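Local coordinates for protein imelysin (Bacteroides ovatus ATCC 8483, PDB 3OYV) that probably takes part in bacterial iron uptake as an imelysin-like protein of the outer membrane, a family also classed as peptidases, at residues Ser73-Glu76 / Glu77-Lys81; Pro228-Thr231 / Gln232-Ala236; Asp250-Tyr253 / Asn254-Val258. All coordinates share one frame; numbering follows the deposited sequence.

Interaction 1 of 3, residues Ser73-Glu76 / Glu77-Lys81; sequences SCVE and EIVDK
Four successive i to i+4 backbone bonds join Ser73-Glu76 to Glu77-Lys81, from Glu77 N on Ser73 O at 3.1 Å to Asp80 N on Glu76 O at 2.9 Å. This is regular alpha-helix near the start of helix 71-102.

The helix is amphipathic here. Cys74, Val75, Ile78 and Val79 are buried. Val75 and Val79 stand one turn apart and meet through CG1 of Val75 and CG2 of Val79 at 4.3 Å, a loose apolar contact. Both also lean on Leu149 of helix 149-156. Ile78 has CG1 beside its own backbone N (chi1 -68°), which lays that branch against the previous turn, with CG1 3.3 Å from Cys74 O. CD1 runs on past the same oxygen, 3.8 Å from Cys74 O.

The polar side carries Glu76 and Asp80. Their carboxylates do not touch: Glu76 OE1 and Asp80 OD2 are 6.7 Å apart. Asp80 OD1 instead forms a salt bridge with Lys210 of helix 189-214, and the Glu76 side chain also touches Lys210. The lysine would partly offset the negative charge of Asp80. The backbone of Asp80 is held to the same helix, since its O accepts a hydrogen bond from Lys206 NZ. Asp80 CG stands beside its own backbone N, 3.2 Å from Glu76 O of the turn before.

Interaction 2 of 3, residues Pro228-Thr231 / Gln232-Ala236; sequences PVVT and QYVDA
Thr231 and Asp235 lie side by side on the outer surface of helix 223-261, one turn apart and pointing the same way. The backbone bond beneath them runs from Asp235 N to Thr231 O at 2.9 Å.

The Asp235 side chain stays close to that carbonyl. CB is 3.3 Å from Thr231 O, and CG follows at 3.4 Å because it stands beside its own backbone N (chi1 -71°). OD2 then reaches the methyl CG2 of Thr231 at 3.6 Å, a van der Waals contact. OD1 turns to a stronger partner and forms a salt bridge with Lys61 of helix 56-62. The Thr231 methyl can face the acid because OG1 takes the other branch and bonds back to Asn227 O. The hydroxyl thus serves its own helix.

The first backbone bond is less regular. Gln232 N meets Pro228 O with the donor 37° out of the carbonyl plane, just after the kink at Pro228 and Val229. A wider pi-type turn follows at 233-236. On the buried side Val230 CG1 and Val234 CG2 make a loose apolar contact at 4.4 Å.

Val230 and Val234 pack on Phe60 of helix 56-62. Gln232 NE2 bonds to Gly138 O. Tyr233 touches Phe288 and Phe290 in loops, and on this buried side the helix also packs against helix 71-102.

Interaction 3 of 3, residues Asp250-Tyr253 / Asn254-Val258; sequences DALY and NAVIV
With chi1 at 179° the Tyr253 ring swings away from its own N and leans along helix 223-261, and Ile257, with chi1 -65°, lays CG1 over it. The motif is an i to i+4 CH-pi pair in an alpha-helix. Ile257 CG1 sits over one ring face, 4.0 Å from the centroid and 21° off the normal. It is displaced toward the CE2-CZ edge of the rim, 3.8 Å from Tyr253 CE2. The isoleucine branch runs at a slant across the ring, and Ile257 CD1 carries on to 3.7 Å from Tyr253 OH.

The backbone beneath is regular. Ile257 N bonds to Tyr253 O at 3.0 Å, and Val256 N to Leu252 O at 2.9 Å. Leu252 CD1 and Val256 CG2 make a looser apolar contact at 4.3 Å.

Other helices cover these residues. Leu252 packs on Ala274 and Ala278 of helix 265-283, while Tyr253 and Ile257 both touch Arg29 of helix 21-47. The tyrosine hydroxyl is hydrogen-bonded to Asp331 OD1. Replacing the tyrosine by an alanine removes ring and hydroxyl, which would probably leave Asp331 without this partner and open a gap beside Ile257. Besides meeting the ring, Ile257 CG1 lies 3.4 Å from Tyr253 O.

Overall arrangement
Interactions 1, 2 and 3 follow one another along a mainly helical chain. Interaction 1 lies on helix 71-102, and the other two share the long helix 223-261. Interactions 1 and 2 have centres about 13 Å apart and touch directly: Cys74 and Val75 pack on Val230, and Ile78 CG1 meets Tyr233 CZ at 3.5 Å. They therefore join two helices far apart in sequence. Interaction 3 sits further along helix 223-261, its centre about 32 Å from that of interaction 2 and about 35 Å from that of interaction 1. It touches neither. One helix thus spans two separate packing sites, against helices 56-62 and 71-102 near its start, and 21-47 and 265-283 near its end.

Interaction 1 of 3, residues Ser73-Glu76 / Glu77-Lys81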
ATOM      1  N   SER A  73     -15.422  -8.385  17.404  1.00 15.24           N
ATOM      2  CA  SER A  73     -15.482  -8.626  15.960  0.60 15.96           C
ATOM      3  C   SER A  73     -14.580  -7.645  15.192  1.00 14.90           C
ATOM      4  O   SER A  73     -13.834  -8.026  14.272  1.00 17.08           O
ATOM      5  CB  SER A  73     -16.922  -8.477  15.479  0.60 16.43           C
ATOM      6  OG  SER A  73     -17.027  -8.783  14.103  0.60 20.30           O
ATOM      7  N   CYS A  74     -14.644  -6.377  15.589  1.00 14.25           N
ATOM      8  CA  CYS A  74     -13.776  -5.370  14.982  1.00 13.24           C
ATOM      9  C   CYS A  74     -12.311  -5.738  15.183  1.00 11.62           C
ATOM     10  O   CYS A  74     -11.503  -5.676  14.254  1.00 12.35           O
ATOM     11  CB  CYS A  74     -13.982  -3.995  15.616  1.00 12.79           C
ATOM     12  SG  CYS A  74     -15.592  -3.289  15.330  1.00 14.89           S
ATOM     13  N   VAL A  75     -11.944  -6.132  16.409  1.00 12.24           N
ATOM     14  CA  VAL A  75     -10.542  -6.399  16.727  1.00 13.12           C
ATOM     15  C   VAL A  75     -10.013  -7.668  16.034  1.00 12.88           C
ATOM     16  O   VAL A  75      -8.873  -7.707  15.587  1.00 13.85           O
ATOM     17  CB  VAL A  75     -10.320  -6.413  18.259  1.00 12.92           C
ATOM     18  CG1 VAL A  75      -8.969  -7.008  18.656  1.00 14.58           C
ATOM     19  CG2 VAL A  75     -10.487  -4.991  18.798  1.00 13.30           C
ATOM     20  N   GLU A  76     -10.878  -8.672  15.887  1.00 13.88           N
ATOM     21  CA  GLU A  76     -10.517  -9.856  15.129  1.00 15.36           C
ATOM     22  C   GLU A  76     -10.239  -9.481  13.670  1.00 15.13           C
ATOM     23  O   GLU A  76      -9.292  -9.991  13.089  1.00 15.62           O
ATOM     24  CB  GLU A  76     -11.607 -10.913  15.261  1.00 16.45           C
ATOM     25  CG  GLU A  76     -11.594 -11.553  16.664  1.00 17.64           C
ATOM     26  CD  GLU A  76     -12.736 -12.515  16.950  1.00 23.10           C
ATOM     27  OE1 GLU A  76     -13.782 -12.469  16.267  1.00 27.22           O
ATOM     28  OE2 GLU A  76     -12.586 -13.296  17.934  1.00 25.38           O
ATOM     29  N   GLU A  77     -11.030  -8.564  13.107  1.00 14.71           N
ATOM     30  CA  GLU A  77     -10.793  -8.096  11.745  1.00 13.96           C
ATOM     31  C   GLU A  77      -9.455  -7.340  11.693  1.00 13.94           C
ATOM     32  O   GLU A  77      -8.651  -7.560  10.797  1.00 14.69           O
ATOM     33  CB  GLU A  77     -11.940  -7.201  11.253  1.00 14.61           C
ATOM     34  CG  GLU A  77     -11.780  -6.691   9.807  1.00 14.12           C
ATOM     35  CD  GLU A  77     -11.967  -7.773   8.757  1.00 15.62           C
ATOM     36  OE1 GLU A  77     -12.326  -8.933   9.081  1.00 20.67           O
ATOM     37  OE2 GLU A  77     -11.748  -7.484   7.565  1.00 18.87           O
ATOM     38  N   ILE A  78      -9.236  -6.467  12.676  1.00 12.30           N
ATOM     39  CA  ILE A  78      -7.971  -5.716  12.732  1.00 11.82           C
ATOM     40  C   ILE A  78      -6.761  -6.669  12.721  1.00 11.93           C
ATOM     41  O   ILE A  78      -5.809  -6.511  11.945  1.00 12.08           O
ATOM     42  CB  ILE A  78      -7.886  -4.774  13.957  1.00 11.29           C
ATOM     43  CG1 ILE A  78      -8.908  -3.651  13.804  1.00 11.07           C
ATOM     44  CG2 ILE A  78      -6.458  -4.293  14.214  1.00 11.06           C
ATOM     45  CD1 ILE A  78      -9.144  -2.834  15.069  1.00 13.28           C
ATOM     46  N   VAL A  79      -6.809  -7.675  13.593  1.00 11.18           N
ATOM     47  CA  VAL A  79      -5.682  -8.589  13.743  1.00 12.58           C
ATOM     48  C   VAL A  79      -5.532  -9.494  12.506  1.00 12.28           C
ATOM     49  O   VAL A  79      -4.414  -9.695  12.018  1.00 14.27           O
ATOM     50  CB  VAL A  79      -5.797  -9.401  15.053  1.00 13.09           C
ATOM     51  CG1 VAL A  79      -4.728 -10.506  15.121  1.00 15.19           C
ATOM     52  CG2 VAL A  79      -5.705  -8.450  16.264  1.00 14.08           C
ATOM     53  N   ASP A  80      -6.662  -9.957  11.980  1.00 13.94           N
ATOM     54  CA  ASP A  80      -6.657 -10.771  10.749  1.00 15.20           C
ATOM     55  C   ASP A  80      -5.989 -10.010   9.616  1.00 14.26           C
ATOM     56  O   ASP A  80      -5.196 -10.574   8.861  1.00 15.43           O
ATOM     57  CB  ASP A  80      -8.069 -11.105  10.280  1.00 16.05           C
ATOM     58  CG  ASP A  80      -8.697 -12.296  11.016  1.00 21.74           C
ATOM     59  OD1 ASP A  80      -7.979 -13.025  11.719  1.00 22.12           O
ATOM     60  OD2 ASP A  80      -9.920 -12.466  10.841  1.00 23.47           O
ATOM     61  N   LYS A  81      -6.305  -8.725   9.491  1.00 12.93           N
ATOM     62  CA  LYS A  81      -5.771  -7.955   8.369  1.00 12.65           C
ATOM     63  C   LYS A  81      -4.300  -7.574   8.553  1.00 11.33           C
ATOM     64  O   LYS A  81      -3.557  -7.449   7.569  1.00 12.23           O
ATOM     65  CB  LYS A  81      -6.662  -6.751   8.117  1.00 12.65           C
ATOM     66  CG  LYS A  81      -7.970  -7.195   7.458  1.00 13.49           C
ATOM     67  CD  LYS A  81      -7.770  -7.535   5.992  1.00 16.54           C
ATOM     68  CE  LYS A  81      -9.004  -8.133   5.356  1.00 18.15           C
ATOM     69  NZ  LYS A  81      -8.750  -8.323   3.888  1.00 19.11           N
TER

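Interaction 2 of 3, residues Pro228-Thr231 / Gln232-Ala236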
ATOM      1  N   PRO A 228     -12.462   1.378  23.365  1.00 10.29           N
ATOM      2  CA  PRO A 228     -11.505   2.478  23.209  1.00 10.31           C
ATOM      3  C   PRO A 228     -10.374   2.133  22.254  1.00  9.93           C
ATOM      4  O   PRO A 228      -9.792   3.028  21.640  1.00 11.37           O
ATOM      5  CB  PRO A 228     -11.010   2.752  24.636  1.00 12.58           C
ATOM      6  CG  PRO A 228     -11.570   1.759  25.469  1.00 16.53           C
ATOM      7  CD  PRO A 228     -12.670   1.000  24.772  1.00 12.30           C
ATOM      8  N   VAL A 229     -10.046   0.852  22.175  1.00  9.74           N
ATOM      9  CA  VAL A 229      -9.019   0.396  21.239  1.00  9.52           C
ATOM     10  C   VAL A 229      -9.536   0.646  19.790  1.00  9.73           C
ATOM     11  O   VAL A 229      -8.802   1.171  18.943  1.00  9.48           O
ATOM     12  CB  VAL A 229      -8.669  -1.081  21.463  1.00 10.95           C
ATOM     13  CG1 VAL A 229      -7.760  -1.586  20.327  1.00 12.65           C
ATOM     14  CG2 VAL A 229      -8.027  -1.286  22.854  1.00 13.83           C
ATOM     15  N   VAL A 230     -10.779   0.258  19.516  1.00  8.98           N
ATOM     16  CA  VAL A 230     -11.375   0.437  18.181  1.00  9.25           C
ATOM     17  C   VAL A 230     -11.455   1.929  17.819  1.00  8.55           C
ATOM     18  O   VAL A 230     -11.091   2.343  16.718  1.00  9.74           O
ATOM     19  CB  VAL A 230     -12.706  -0.264  18.036  1.00 10.69           C
ATOM     20  CG1 VAL A 230     -13.328   0.036  16.673  1.00 12.65           C
ATOM     21  CG2 VAL A 230     -12.548  -1.792  18.261  1.00 12.19           C
ATOM     22  N   THR A 231     -11.896   2.739  18.758  1.00  9.46           N
ATOM     23  CA  THR A 231     -12.089   4.155  18.514  1.00  9.71           C
ATOM     24  C   THR A 231     -10.763   4.811  18.199  1.00  9.47           C
ATOM     25  O   THR A 231     -10.645   5.588  17.232  1.00 10.39           O
ATOM     26  CB  THR A 231     -12.824   4.787  19.706  1.00  9.97           C
ATOM     27  OG1 THR A 231     -14.123   4.251  19.737  1.00 12.56           O
ATOM     28  CG2 THR A 231     -12.845   6.326  19.618  1.00 12.32           C
ATOM     29  N   GLN A 232      -9.750   4.516  19.011  1.00  9.27           N
ATOM     30  CA  GLN A 232      -8.406   5.067  18.788  1.00  9.94           C
ATOM     31  C   GLN A 232      -7.814   4.631  17.452  1.00  9.00           C
ATOM     32  O   GLN A 232      -7.173   5.414  16.737  1.00 10.58           O
ATOM     33  CB  GLN A 232      -7.448   4.743  19.938  1.00  9.91           C
ATOM     34  CG  GLN A 232      -6.017   5.166  19.796  1.00 10.52           C
ATOM     35  CD  GLN A 232      -5.794   6.645  19.800  1.00 10.75           C
ATOM     36  OE1 GLN A 232      -6.669   7.443  20.148  1.00 13.23           O
ATOM     37  NE2 GLN A 232      -4.591   7.026  19.453  1.00 11.28           N
ATOM     38  N   TYR A 233      -7.992   3.349  17.132  1.00  9.76           N
ATOM     39  CA  TYR A 233      -7.483   2.812  15.873  1.00  8.36           C
ATOM     40  C   TYR A 233      -8.069   3.548  14.674  1.00  9.21           C
ATOM     41  O   TYR A 233      -7.374   3.955  13.752  1.00  9.95           O
ATOM     42  CB  TYR A 233      -7.809   1.332  15.824  1.00 10.07           C
ATOM     43  CG  TYR A 233      -7.602   0.581  14.531  1.00  8.52           C
ATOM     44  CD1 TYR A 233      -6.394  -0.009  14.204  1.00  9.28           C
ATOM     45  CD2 TYR A 233      -8.674   0.406  13.670  1.00  9.32           C
ATOM     46  CE1 TYR A 233      -6.242  -0.736  13.021  1.00 10.02           C
ATOM     47  CE2 TYR A 233      -8.566  -0.352  12.513  1.00 10.09           C
ATOM     48  CZ  TYR A 233      -7.344  -0.932  12.214  1.00  9.33           C
ATOM     49  OH  TYR A 233      -7.238  -1.718  11.086  1.00 11.44           O
ATOM     50  N   VAL A 234      -9.369   3.743  14.706  1.00  8.83           N
ATOM     51  CA  VAL A 234     -10.043   4.425  13.591  1.00  9.44           C
ATOM     52  C   VAL A 234      -9.632   5.895  13.545  1.00 10.07           C
ATOM     53  O   VAL A 234      -9.261   6.421  12.479  1.00 10.14           O
ATOM     54  CB  VAL A 234     -11.565   4.293  13.707  1.00  9.93           C
ATOM     55  CG1 VAL A 234     -12.302   5.223  12.726  1.00 11.71           C
ATOM     56  CG2 VAL A 234     -12.010   2.811  13.509  1.00 11.35           C
ATOM     57  N   ASP A 235      -9.664   6.572  14.688  1.00  9.38           N
ATOM     58  CA  ASP A 235      -9.499   8.028  14.701  1.00  9.28           C
ATOM     59  C   ASP A 235      -8.059   8.478  14.585  1.00 10.55           C
ATOM     60  O   ASP A 235      -7.839   9.575  14.074  1.00 11.70           O
ATOM     61  CB  ASP A 235     -10.141   8.639  15.977  1.00 10.98           C
ATOM     62  CG  ASP A 235     -11.652   8.603  15.980  1.00 13.25           C
ATOM     63  OD1 ASP A 235     -12.245   8.394  14.907  1.00 12.91           O
ATOM     64  OD2 ASP A 235     -12.220   8.803  17.082  1.00 15.34           O
ATOM     65  N   ALA A 236      -7.088   7.675  15.064  1.00  9.48           N
ATOM     66  CA  ALA A 236      -5.678   8.016  15.054  1.00  9.09           C
ATOM     67  C   ALA A 236      -4.866   7.313  13.978  1.00 10.17           C
ATOM     68  O   ALA A 236      -3.841   7.818  13.554  1.00 12.17           O
ATOM     69  CB  ALA A 236      -5.048   7.789  16.450  1.00 12.46           C
TER

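Interaction 3 of 3, residues Asp250-Tyr253 / Asn254-Val258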
ATOM      1  N   ASP A 250      -3.328  14.166  -4.193  1.00 10.46           N
ATOM      2  CA  ASP A 250      -3.640  15.481  -4.763  1.00 11.04           C
ATOM      3  C   ASP A 250      -2.339  16.154  -5.206  1.00 10.13           C
ATOM      4  O   ASP A 250      -2.226  16.666  -6.328  1.00 11.78           O
ATOM      5  CB  ASP A 250      -4.391  16.383  -3.755  1.00 10.58           C
ATOM      6  CG  ASP A 250      -5.846  16.034  -3.582  1.00 11.78           C
ATOM      7  OD1 ASP A 250      -6.403  15.200  -4.325  1.00 13.73           O
ATOM      8  OD2 ASP A 250      -6.459  16.626  -2.658  1.00 15.18           O
ATOM      9  N   ALA A 251      -1.338  16.154  -4.326  1.00  9.30           N
ATOM     10  CA  ALA A 251      -0.018  16.720  -4.631  1.00 10.49           C
ATOM     11  C   ALA A 251       0.649  16.037  -5.823  1.00 10.45           C
ATOM     12  O   ALA A 251       1.245  16.697  -6.679  1.00 10.65           O
ATOM     13  CB  ALA A 251       0.935  16.707  -3.402  1.00 11.11           C
ATOM     14  N   LEU A 252       0.528  14.715  -5.864  1.00  9.69           N
ATOM     15  CA  LEU A 252       1.049  13.932  -6.957  1.00 10.65           C
ATOM     16  C   LEU A 252       0.420  14.329  -8.295  1.00  9.95           C
ATOM     17  O   LEU A 252       1.093  14.441  -9.317  1.00  9.58           O
ATOM     18  CB  LEU A 252       0.882  12.438  -6.644  1.00 10.52           C
ATOM     19  CG  LEU A 252       1.360  11.433  -7.688  1.00  9.03           C
ATOM     20  CD1 LEU A 252       2.815  11.587  -8.052  1.00 11.01           C
ATOM     21  CD2 LEU A 252       1.049  10.021  -7.160  1.00 11.43           C
ATOM     22  N   TYR A 253      -0.892  14.525  -8.297  1.00 10.61           N
ATOM     23  CA  TYR A 253      -1.615  14.965  -9.500  1.00  9.55           C
ATOM     24  C   TYR A 253      -1.010  16.306  -9.982  1.00  9.41           C
ATOM     25  O   TYR A 253      -0.722  16.459 -11.157  1.00 10.08           O
ATOM     26  CB  TYR A 253      -3.098  15.071  -9.223  1.00 11.04           C
ATOM     27  CG  TYR A 253      -3.884  15.531 -10.415  1.00 11.20           C
ATOM     28  CD1 TYR A 253      -4.130  14.689 -11.491  1.00 11.84           C
ATOM     29  CD2 TYR A 253      -4.297  16.841 -10.505  1.00 11.36           C
ATOM     30  CE1 TYR A 253      -4.865  15.131 -12.601  1.00 13.30           C
ATOM     31  CE2 TYR A 253      -5.026  17.287 -11.589  1.00 13.91           C
ATOM     32  CZ  TYR A 253      -5.306  16.424 -12.641  1.00 13.29           C
ATOM     33  OH  TYR A 253      -6.005  16.883 -13.720  1.00 16.77           O
ATOM     34  N   ASN A 254      -0.814  17.271  -9.079  1.00  9.81           N
ATOM     35  CA  ASN A 254      -0.260  18.550  -9.483  1.00 11.53           C
ATOM     36  C   ASN A 254       1.142  18.408 -10.062  1.00 10.34           C
ATOM     37  O   ASN A 254       1.473  19.027 -11.060  1.00 11.03           O
ATOM     38  CB  ASN A 254      -0.225  19.556  -8.302  1.00 11.76           C
ATOM     39  CG  ASN A 254      -1.552  19.932  -7.802  1.00 12.97           C
ATOM     40  OD1 ASN A 254      -1.925  19.576  -6.672  1.00 18.38           O
ATOM     41  ND2 ASN A 254      -2.292  20.657  -8.620  1.00 13.18           N
ATOM     42  N   ALA A 255       1.956  17.555  -9.435  1.00  9.18           N
ATOM     43  CA  ALA A 255       3.301  17.335  -9.905  1.00  9.56           C
ATOM     44  C   ALA A 255       3.312  16.732 -11.316  1.00  9.75           C
ATOM     45  O   ALA A 255       4.182  17.072 -12.156  1.00  9.69           O
ATOM     46  CB  ALA A 255       4.111  16.471  -8.943  1.00  9.69           C
ATOM     47  N   VAL A 256       2.382  15.813 -11.577  1.00  9.42           N
ATOM     48  CA  VAL A 256       2.255  15.223 -12.895  1.00 10.47           C
ATOM     49  C   VAL A 256       1.797  16.255 -13.933  1.00 10.41           C
ATOM     50  O   VAL A 256       2.309  16.264 -15.034  1.00 11.79           O
ATOM     51  CB  VAL A 256       1.329  13.984 -12.820  1.00 10.57           C
ATOM     52  CG1 VAL A 256       0.852  13.554 -14.224  1.00 11.62           C
ATOM     53  CG2 VAL A 256       2.034  12.815 -12.101  1.00 12.73           C
ATOM     54  N   ILE A 257       0.852  17.120 -13.566  1.00 10.35           N
ATOM     55  CA  ILE A 257       0.394  18.178 -14.500  1.00 11.10           C
ATOM     56  C   ILE A 257       1.592  19.111 -14.846  1.00  9.99           C
ATOM     57  O   ILE A 257       1.799  19.457 -16.013  1.00 12.03           O
ATOM     58  CB  ILE A 257      -0.832  18.972 -13.925  1.00 11.85           C
ATOM     59  CG1 ILE A 257      -2.080  18.083 -13.777  1.00 13.87           C
ATOM     60  CG2 ILE A 257      -1.134  20.211 -14.804  1.00 12.96           C
ATOM     61  CD1 ILE A 257      -2.605  17.517 -15.060  1.00 16.80           C
ATOM     62  N   VAL A 258       2.409  19.481 -13.859  1.00 10.36           N
ATOM     63  CA  VAL A 258       3.538  20.387 -14.134  1.00 10.13           C
ATOM     64  C   VAL A 258       4.550  19.711 -15.055  1.00 11.91           C
ATOM     65  O   VAL A 258       5.056  20.342 -15.988  1.00 12.59           O
ATOM     66  CB  VAL A 258       4.195  20.915 -12.838  1.00  9.59           C
ATOM     67  CG1 VAL A 258       5.460  21.750 -13.135  1.00 12.27           C
ATOM     68  CG2 VAL A 258       3.178  21.733 -12.057  1.00 11.15           C
TER